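Local coordinates for uncharacterized protein (Eubacterium siraeum, PDB 4NZK) that is of unknown function but belongs to the DHHW family, whose SGNH hydrolase-like fold suggests, without proving, an esterase-type or related activity, at residues 107-112 with 332-337; 111-116 with 148-153; 225-230 with 273-278. All coordinates share one frame; numbering follows the deposited sequence.

Contact 1. Residues 107-112 with 332-337; sequences VPTAGA and TMCTFS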
loop_
_atom_site.group_PDB
_atom_site.type_symbol
_atom_site.label_atom_id
_atom_site.label_comp_id
_atom_site.label_asym_id
_atom_site.label_seq_id
_atom_site.Cartn_x
_atom_site.Cartn_y
_atom_site.Cartn_z
ATOM N N VAL A 107 5.863 1.336 -4.769
ATOM C CA VAL A 107 6.103 -0.100 -4.969
ATOM C C VAL A 107 5.460 -0.579 -6.268
ATOM O O VAL A 107 4.465 -0.036 -6.713
ATOM C CB VAL A 107 5.589 -0.941 -3.791
ATOM C CG1 VAL A 107 6.402 -0.648 -2.527
ATOM C CG2 VAL A 107 4.099 -0.732 -3.526
ATOM N N PRO A 108 6.051 -1.613 -6.873
ATOM C CA PRO A 108 5.517 -2.124 -8.114
ATOM C C PRO A 108 4.360 -3.071 -7.850
ATOM O O PRO A 108 4.137 -3.484 -6.725
ATOM C CB PRO A 108 6.679 -2.914 -8.679
ATOM C CG PRO A 108 7.360 -3.423 -7.480
ATOM C CD PRO A 108 7.268 -2.338 -6.451
ATOM N N THR A 109 3.633 -3.376 -8.917
ATOM C CA THR A 109 2.670 -4.444 -8.938
ATOM C C THR A 109 3.375 -5.721 -9.420
ATOM O O THR A 109 4.593 -5.717 -9.726
ATOM C CB THR A 109 1.483 -4.074 -9.821
ATOM O OG1 THR A 109 1.965 -3.777 -11.139
ATOM C CG2 THR A 109 0.732 -2.866 -9.250
ATOM N N ALA A 110 2.641 -6.825 -9.441
ATOM C CA ALA A 110 3.262 -8.131 -9.645
ATOM C C ALA A 110 4.044 -8.268 -10.935
ATOM O O ALA A 110 4.981 -9.043 -11.009
ATOM C CB ALA A 110 2.231 -9.251 -9.536
ATOM N N GLY A 111 3.636 -7.530 -11.972
ATOM C CA GLY A 111 4.256 -7.621 -13.270
ATOM C C GLY A 111 5.706 -7.216 -13.281
ATOM O O GLY A 111 6.440 -7.552 -14.226
ATOM N N ALA A 112 6.163 -6.488 -12.263
ATOM C CA ALA A 112 7.603 -6.215 -12.191
ATOM C C ALA A 112 8.447 -7.483 -12.048
ATOM O O ALA A 112 9.614 -7.514 -12.493
ATOM C CB ALA A 112 7.922 -5.346 -11.019
ATOM N N THR A 332 3.039 6.241 0.412
ATOM C CA THR A 332 3.250 4.926 -0.137
ATOM C C THR A 332 2.089 4.534 -1.019
ATOM O O THR A 332 0.934 4.721 -0.668
ATOM C CB THR A 332 3.536 3.913 0.984
ATOM O OG1 THR A 332 3.892 2.634 0.398
ATOM C CG2 THR A 332 2.384 3.732 1.930
HETATM N N MSE A 333 2.434 3.989 -2.182
HETATM C CA MSE A 333 1.451 3.628 -3.185
HETATM C C MSE A 333 2.100 2.837 -4.267
HETATM O O MSE A 333 3.328 2.756 -4.334
HETATM C CB MSE A 333 0.813 4.878 -3.782
HETATM C CG MSE A 333 1.778 5.948 -4.310
HETATM SE SE MSE A 333 0.558 7.469 -4.735
HETATM C CE MSE A 333 0.899 8.016 -2.872
ATOM N N CYS A 334 1.297 2.232 -5.131
ATOM C CA CYS A 334 1.863 1.513 -6.262
ATOM C C CYS A 334 2.240 2.493 -7.371
ATOM O O CYS A 334 1.822 3.641 -7.409
ATOM C CB CYS A 334 0.910 0.435 -6.769
ATOM S SG CYS A 334 -0.470 1.109 -7.729
ATOM N N THR A 335 3.024 1.991 -8.307
ATOM C CA THR A 335 3.521 2.804 -9.403
ATOM C C THR A 335 2.404 3.426 -10.217
ATOM O O THR A 335 2.477 4.585 -10.581
ATOM C CB THR A 335 4.436 2.002 -10.317
ATOM O OG1 THR A 335 3.867 0.695 -10.493
ATOM C CG2 THR A 335 5.858 1.912 -9.729
ATOM N N PHE A 336 1.365 2.656 -10.521
ATOM C CA PHE A 336 0.276 3.200 -11.322
ATOM C C PHE A 336 -0.330 4.447 -10.655
ATOM O O PHE A 336 -0.716 5.404 -11.305
ATOM C CB PHE A 336 -0.823 2.172 -11.481
ATOM C CG PHE A 336 -0.485 1.007 -12.358
ATOM C CD1 PHE A 336 -0.755 1.048 -13.730
ATOM C CD2 PHE A 336 0.006 -0.169 -11.824
ATOM C CE1 PHE A 336 -0.493 -0.046 -14.547
ATOM C CE2 PHE A 336 0.251 -1.260 -12.636
ATOM C CZ PHE A 336 -0.016 -1.212 -13.992
ATOM N N SER A 337 -0.440 4.418 -9.336
ATOM C CA SER A 337 -0.981 5.568 -8.614
ATOM C C SER A 337 -0.016 6.751 -8.650
ATOM O O SER A 337 -0.435 7.881 -8.892
ATOM C CB SER A 337 -1.267 5.242 -7.161
ATOM O OG SER A 337 -2.351 4.386 -7.041
#

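Contact 2. Residues 111-116 with 148-153; sequences GAYYLP and ALEAHT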
loop_
_atom_site.group_PDB
_atom_site.type_symbol
_atom_site.label_atom_id
_atom_site.label_comp_id
_atom_site.label_asym_id
_atom_site.label_seq_id
_atom_site.Cartn_x
_atom_site.Cartn_y
_atom_site.Cartn_z
ATOM N N GLY A 111 3.636 -7.530 -11.972
ATOM C CA GLY A 111 4.256 -7.621 -13.270
ATOM C C GLY A 111 5.706 -7.216 -13.281
ATOM O O GLY A 111 6.440 -7.552 -14.226
ATOM N N ALA A 112 6.163 -6.488 -12.263
ATOM C CA ALA A 112 7.603 -6.215 -12.191
ATOM C C ALA A 112 8.447 -7.483 -12.048
ATOM O O ALA A 112 9.614 -7.514 -12.493
ATOM C CB ALA A 112 7.922 -5.346 -11.019
ATOM N N TYR A 113 7.864 -8.507 -11.418
ATOM C CA TYR A 113 8.598 -9.699 -11.069
ATOM C C TYR A 113 8.159 -10.995 -11.742
ATOM O O TYR A 113 8.970 -11.900 -11.908
ATOM C CB TYR A 113 8.515 -9.928 -9.561
ATOM C CG TYR A 113 8.865 -8.714 -8.730
ATOM C CD1 TYR A 113 10.141 -8.190 -8.757
ATOM C CD2 TYR A 113 7.942 -8.120 -7.913
ATOM C CE1 TYR A 113 10.471 -7.051 -8.017
ATOM C CE2 TYR A 113 8.258 -7.000 -7.150
ATOM C CZ TYR A 113 9.539 -6.468 -7.202
ATOM O OH TYR A 113 9.822 -5.356 -6.451
ATOM N N TYR A 114 6.879 -11.096 -12.083
ATOM C CA TYR A 114 6.272 -12.359 -12.480
ATOM C C TYR A 114 5.766 -12.470 -13.915
ATOM O O TYR A 114 5.197 -13.491 -14.268
ATOM C CB TYR A 114 5.105 -12.631 -11.541
ATOM C CG TYR A 114 5.559 -12.859 -10.107
ATOM C CD1 TYR A 114 6.198 -14.023 -9.739
ATOM C CD2 TYR A 114 5.341 -11.928 -9.137
ATOM C CE1 TYR A 114 6.603 -14.242 -8.427
ATOM C CE2 TYR A 114 5.718 -12.142 -7.820
ATOM C CZ TYR A 114 6.361 -13.297 -7.471
ATOM O OH TYR A 114 6.714 -13.457 -6.157
ATOM N N LEU A 115 5.980 -11.447 -14.726
ATOM C CA LEU A 115 5.579 -11.524 -16.121
ATOM C C LEU A 115 6.384 -12.603 -16.819
ATOM O O LEU A 115 7.619 -12.627 -16.688
ATOM C CB LEU A 115 5.749 -10.138 -16.769
ATOM C CG LEU A 115 4.992 -9.798 -18.023
ATOM C CD1 LEU A 115 3.474 -9.911 -17.811
ATOM C CD2 LEU A 115 5.390 -8.407 -18.456
ATOM N N PRO A 116 5.701 -13.515 -17.547
ATOM C CA PRO A 116 6.455 -14.592 -18.145
ATOM C C PRO A 116 7.246 -14.150 -19.336
ATOM O O PRO A 116 7.110 -13.007 -19.835
ATOM C CB PRO A 116 5.397 -15.625 -18.560
ATOM C CG PRO A 116 4.097 -15.029 -18.309
ATOM C CD PRO A 116 4.249 -13.721 -17.630
ATOM N N ALA A 148 13.398 -4.554 -1.753
ATOM C CA ALA A 148 12.969 -5.413 -0.656
ATOM C C ALA A 148 12.093 -6.538 -1.178
ATOM O O ALA A 148 12.267 -7.691 -0.820
ATOM C CB ALA A 148 12.231 -4.597 0.381
ATOM N N LEU A 149 11.187 -6.226 -2.084
ATOM C CA LEU A 149 10.298 -7.252 -2.624
ATOM C C LEU A 149 11.039 -8.188 -3.562
ATOM O O LEU A 149 10.776 -9.390 -3.573
ATOM C CB LEU A 149 9.149 -6.597 -3.346
ATOM C CG LEU A 149 8.161 -5.874 -2.432
ATOM C CD1 LEU A 149 7.419 -4.786 -3.228
ATOM C CD2 LEU A 149 7.142 -6.849 -1.792
ATOM N N GLU A 150 11.936 -7.626 -4.360
ATOM C CA GLU A 150 12.681 -8.407 -5.357
ATOM C C GLU A 150 13.412 -9.567 -4.661
ATOM O O GLU A 150 13.585 -10.628 -5.239
ATOM C CB GLU A 150 13.670 -7.480 -6.071
ATOM C CG GLU A 150 14.475 -8.080 -7.205
ATOM C CD GLU A 150 15.367 -7.012 -7.878
ATOM O OE1 GLU A 150 15.898 -6.086 -7.195
ATOM O OE2 GLU A 150 15.529 -7.094 -9.091
ATOM N N ALA A 151 13.832 -9.351 -3.416
ATOM C CA ALA A 151 14.574 -10.383 -2.685
ATOM C C ALA A 151 13.711 -11.550 -2.161
ATOM O O ALA A 151 14.250 -12.510 -1.625
ATOM C CB ALA A 151 15.313 -9.721 -1.537
ATOM N N HIS A 152 12.394 -11.491 -2.353
ATOM C CA HIS A 152 11.482 -12.458 -1.775
ATOM C C HIS A 152 10.474 -12.990 -2.763
ATOM O O HIS A 152 9.386 -13.476 -2.381
ATOM C CB HIS A 152 10.793 -11.838 -0.561
ATOM C CG HIS A 152 11.743 -11.532 0.533
ATOM N ND1 HIS A 152 12.276 -12.512 1.349
ATOM C CD2 HIS A 152 12.314 -10.368 0.919
ATOM C CE1 HIS A 152 13.111 -11.959 2.213
ATOM N NE2 HIS A 152 13.180 -10.661 1.948
ATOM N N THR A 153 10.835 -12.940 -4.037
ATOM C CA THR A 153 9.886 -13.345 -5.090
ATOM C C THR A 153 9.560 -14.853 -5.109
ATOM O O THR A 153 8.575 -15.270 -5.703
ATOM C CB THR A 153 10.346 -12.891 -6.474
ATOM O OG1 THR A 153 11.661 -13.380 -6.736
ATOM C CG2 THR A 153 10.275 -11.384 -6.574
#

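Contact 3. Residues 225-230 with 273-278; sequences PSTDYT and IETANK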
loop_
_atom_site.group_PDB
_atom_site.type_symbol
_atom_site.label_atom_id
_atom_site.label_comp_id
_atom_site.label_asym_id
_atom_site.label_seq_id
_atom_site.Cartn_x
_atom_site.Cartn_y
_atom_site.Cartn_z
ATOM N N PRO A 225 -0.566 -8.123 14.857
ATOM C CA PRO A 225 0.635 -7.882 15.649
ATOM C C PRO A 225 0.431 -8.133 17.125
ATOM O O PRO A 225 -0.696 -8.147 17.615
ATOM C CB PRO A 225 0.917 -6.387 15.400
ATOM C CG PRO A 225 -0.432 -5.781 15.095
ATOM C CD PRO A 225 -1.180 -6.882 14.345
ATOM N N SER A 226 1.551 -8.267 17.819
ATOM C CA SER A 226 1.560 -8.590 19.250
ATOM C C SER A 226 1.362 -7.382 20.170
ATOM O O SER A 226 0.920 -7.538 21.290
ATOM C CB SER A 226 2.870 -9.327 19.601
ATOM O OG SER A 226 4.005 -8.468 19.474
ATOM N N THR A 227 1.673 -6.182 19.689
ATOM C CA THR A 227 1.544 -4.976 20.489
ATOM C C THR A 227 0.096 -4.549 20.619
ATOM O O THR A 227 -0.654 -4.531 19.631
ATOM C CB THR A 227 2.425 -3.847 19.895
ATOM O OG1 THR A 227 3.793 -4.277 19.858
ATOM C CG2 THR A 227 2.335 -2.531 20.714
ATOM N N ASP A 228 -0.312 -4.198 21.842
ATOM C CA ASP A 228 -1.675 -3.749 22.063
ATOM C C ASP A 228 -1.883 -2.375 21.415
ATOM O O ASP A 228 -0.959 -1.565 21.326
ATOM C CB ASP A 228 -2.012 -3.718 23.565
ATOM C CG ASP A 228 -3.492 -3.498 23.830
ATOM O OD1 ASP A 228 -4.315 -4.014 23.048
ATOM O OD2 ASP A 228 -3.837 -2.829 24.827
ATOM N N TYR A 229 -3.094 -2.148 20.932
ATOM C CA TYR A 229 -3.441 -0.862 20.305
ATOM C C TYR A 229 -4.970 -0.648 20.371
ATOM O O TYR A 229 -5.748 -1.576 20.674
ATOM C CB TYR A 229 -2.980 -0.833 18.810
ATOM C CG TYR A 229 -3.880 -1.686 17.926
ATOM C CD1 TYR A 229 -3.663 -3.042 17.768
ATOM C CD2 TYR A 229 -5.005 -1.143 17.337
ATOM C CE1 TYR A 229 -4.511 -3.828 16.998
ATOM C CE2 TYR A 229 -5.883 -1.916 16.579
ATOM C CZ TYR A 229 -5.638 -3.263 16.399
ATOM O OH TYR A 229 -6.534 -4.033 15.681
ATOM N N THR A 230 -5.370 0.601 20.121
ATOM C CA THR A 230 -6.767 0.985 19.970
ATOM C C THR A 230 -6.887 1.872 18.732
ATOM O O THR A 230 -6.111 2.807 18.580
ATOM C CB THR A 230 -7.302 1.799 21.159
ATOM O OG1 THR A 230 -6.838 1.242 22.397
ATOM C CG2 THR A 230 -8.815 1.838 21.102
ATOM N N ILE A 273 -4.585 5.343 15.217
ATOM C CA ILE A 273 -4.189 4.148 15.986
ATOM C C ILE A 273 -3.242 4.602 17.086
ATOM O O ILE A 273 -2.270 5.319 16.817
ATOM C CB ILE A 273 -3.489 3.099 15.097
ATOM C CG1 ILE A 273 -4.374 2.686 13.941
ATOM C CG2 ILE A 273 -3.100 1.856 15.882
ATOM C CD1 ILE A 273 -3.647 2.029 12.822
ATOM N N GLU A 274 -3.553 4.208 18.321
ATOM C CA GLU A 274 -2.721 4.499 19.495
ATOM C C GLU A 274 -2.240 3.139 19.973
ATOM O O GLU A 274 -3.039 2.241 20.190
ATOM C CB GLU A 274 -3.515 5.211 20.593
ATOM C CG GLU A 274 -3.971 6.601 20.182
ATOM C CD GLU A 274 -5.029 7.175 21.102
ATOM O OE1 GLU A 274 -6.236 6.859 20.922
ATOM O OE2 GLU A 274 -4.656 7.968 21.979
ATOM N N THR A 275 -0.938 3.000 20.163
ATOM C CA THR A 275 -0.363 1.711 20.552
ATOM C C THR A 275 0.282 1.760 21.923
ATOM O O THR A 275 0.445 2.834 22.507
ATOM C CB THR A 275 0.733 1.237 19.562
ATOM O OG1 THR A 275 1.970 1.857 19.880
ATOM C CG2 THR A 275 0.355 1.517 18.096
ATOM N N ALA A 276 0.638 0.574 22.417
ATOM C CA ALA A 276 1.338 0.451 23.685
ATOM C C ALA A 276 2.835 0.782 23.631
ATOM O O ALA A 276 3.478 0.823 24.667
ATOM C CB ALA A 276 1.135 -0.939 24.242
ATOM N N ASN A 277 3.373 1.076 22.439
ATOM C CA ASN A 277 4.765 1.438 22.298
ATOM C C ASN A 277 4.886 2.951 22.399
ATOM O O ASN A 277 4.747 3.671 21.421
ATOM C CB ASN A 277 5.342 0.937 20.981
ATOM C CG ASN A 277 6.841 1.192 20.867
ATOM O OD1 ASN A 277 7.427 1.877 21.708
ATOM N ND2 ASN A 277 7.456 0.682 19.818
ATOM N N LYS A 278 5.185 3.421 23.599
ATOM C CA LYS A 278 5.226 4.848 23.879
ATOM C C LYS A 278 6.579 5.454 23.563
ATOM O O LYS A 278 7.245 5.994 24.421
ATOM C CB LYS A 278 4.859 5.071 25.340
ATOM C CG LYS A 278 3.533 4.450 25.733
ATOM C CD LYS A 278 2.367 4.930 24.914
ATOM C CE LYS A 278 1.045 4.516 25.550
ATOM N NZ LYS A 278 -0.093 4.756 24.620
HETATM O O HOH W 1 -7.204 5.672 18.730
#

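Contact 1. Residues 107-112 with 332-337
Val107 N donates a hydrogen bond of 2.9 Å to the backbone O of Met333 (present as selenomethionine), and the angle of 164° at the hydrogen makes it nearly straight. This bond ties strand 101-107 to its parallel neighbour, strand 328-334, in the mixed central sheet of what is probably an SGNH hydrolase-like fold, with Val107 and Cys334 as bridge partners. The return bond from Thr335 N to Val107 O, 3.0 Å, is weak because its N-H...O angle falls to 129°. Val107 O also receives a CA-H...O contact from Cys334 CA at 3.1 Å. Cys334 holds the N-cap position of helix 335-339, and its SG is covalently linked to an unidentified molecule, probably from the crystallisation liquor, which may mark a pocket at this strand end. Beyond the paired backbones, the side chain of Thr109 crosses that of Phe336 at about a right angle. Thr109 CG2 lies 3.8 Å from Phe336 CD2 and also meets Cys334 CB. An alanine in place of Thr109 would probably open a gap between Cys334 CB and the Phe336 ring, leaving that edge less firmly packed. Thr109 OG1 lies in the plane of the ring at its edge, 3.4 Å from Phe336 CE2.

Contact 2. Residues 111-116 with 148-153
The type I beta turn from Glu150 to Thr153, which starts at the last residue of helix 145-150, meets Tyr113 and Tyr114 of the short, weakly bonded helix 111-114. The two neighbouring tyrosines reach it in different ways, one mainly by packing and one by a hydrogen bond. Tyr113 crosses Leu149, Glu150 and Thr153 at about right angles, and each touches a different part of its side chain. Near the root of the ring, Tyr113 CG lies 3.7 Å from Thr153 CG2. Further out, Tyr113 CE1 approaches the backbone of Glu150, 3.7 Å from its CA. At the tip, Tyr113 OH comes within 3.4 Å of Leu149 CB, while its hydrogen bond goes to Tyr146 O in the same helix. One face of this ring carries Ala112 CB, 4.0 Å above the plane and over the centre.

Tyr114 slides past Thr153 in the opposite direction and donates from OH to Thr153 O at 2.6 Å. The C=O...donor angle is 115° and the hydroxyl is tilted 18° from the carbonyl plane, so it approaches well to one side of the C=O direction. Thr153 O in turn lies at the edge of the Tyr114 ring, near its plane. Tyr113 CB lies on one face, offset toward the rim, which probably helps to set the ring, together with Trp72. Both phenol hydroxyls thus end on main-chain carbonyls, one in the helix and one in the turn: the polar tips fasten the backbone of 146-153, while the ring carbons of Tyr113 supply apolar packing at a surface junction.

Contact 3. Residues 225-230 with 273-278
Tyr229 and Thr275 form a non-hydrogen-bonded pair of the antiparallel strands 229-234 and 270-275, with the two CA atoms 4.0 Å apart. Tyr229 CB lies 3.4 Å from Glu274 O and also touches Ile273 CG2 and Thr275 CG2. With chi1 at 74°, CG lies between the backbone N and the carbonyl carbon, and the ring begins beside the isoleucine. Along the ring, Tyr229 CD2 makes the nearest approach, 3.8 Å from Ile273 CG2, while Thr227 O lies in plane at the edge, nearest CD1. At the tip, OH leaves the two strands and is hydrogen-bonded to Ile250 N and Ser249 OG.

The main chains are firmly paired. Thr230 and Glu274 form a hydrogen-bonded pair, and its straighter member, Glu274 N to Thr230 O at 2.9 Å, has an angle of 174° at the hydrogen. Ala276 N adds a bond to Asp228 O, also 2.9 Å, just past the strand end. There Thr275 OG1 accepts from Asn277 N at 3.0 Å in an ST turn, and is also hydrogen-bonded to Phe302 O. A water lies 2.7 Å from Glu274 OE1 and within hydrogen-bonding distance of Thr230 O, though it may not donate to both at once. Strand 229-234, outermost at this side of the sheet, is held here mainly by main-chain bonds and Tyr229-Ile273 packing, while the Tyr229 hydroxyl fastens it to residues 249-250.

Contact 1 is the buried one, contact 2 lies largely at the surface, and contact 3 is partly buried and farthest from the centre of the chain. Contacts 1 and 2 both use the segment leading into helix 111-114, have Gly111 and Ala112 in common, and touch where Pro108 CG packs 3.3 Å from Tyr113 OH. Contacts 1 and 3 belong to one sheet, yet their nearest atoms are about 13 Å apart: the first pairs parallel inner strands, the second antiparallel strands at an outer edge. Main-chain bonds carry both sheet contacts, and contact 3, more exposed, also has a water at Glu274 OE1, whereas contact 2 relies on tyrosine rings and hydroxyls.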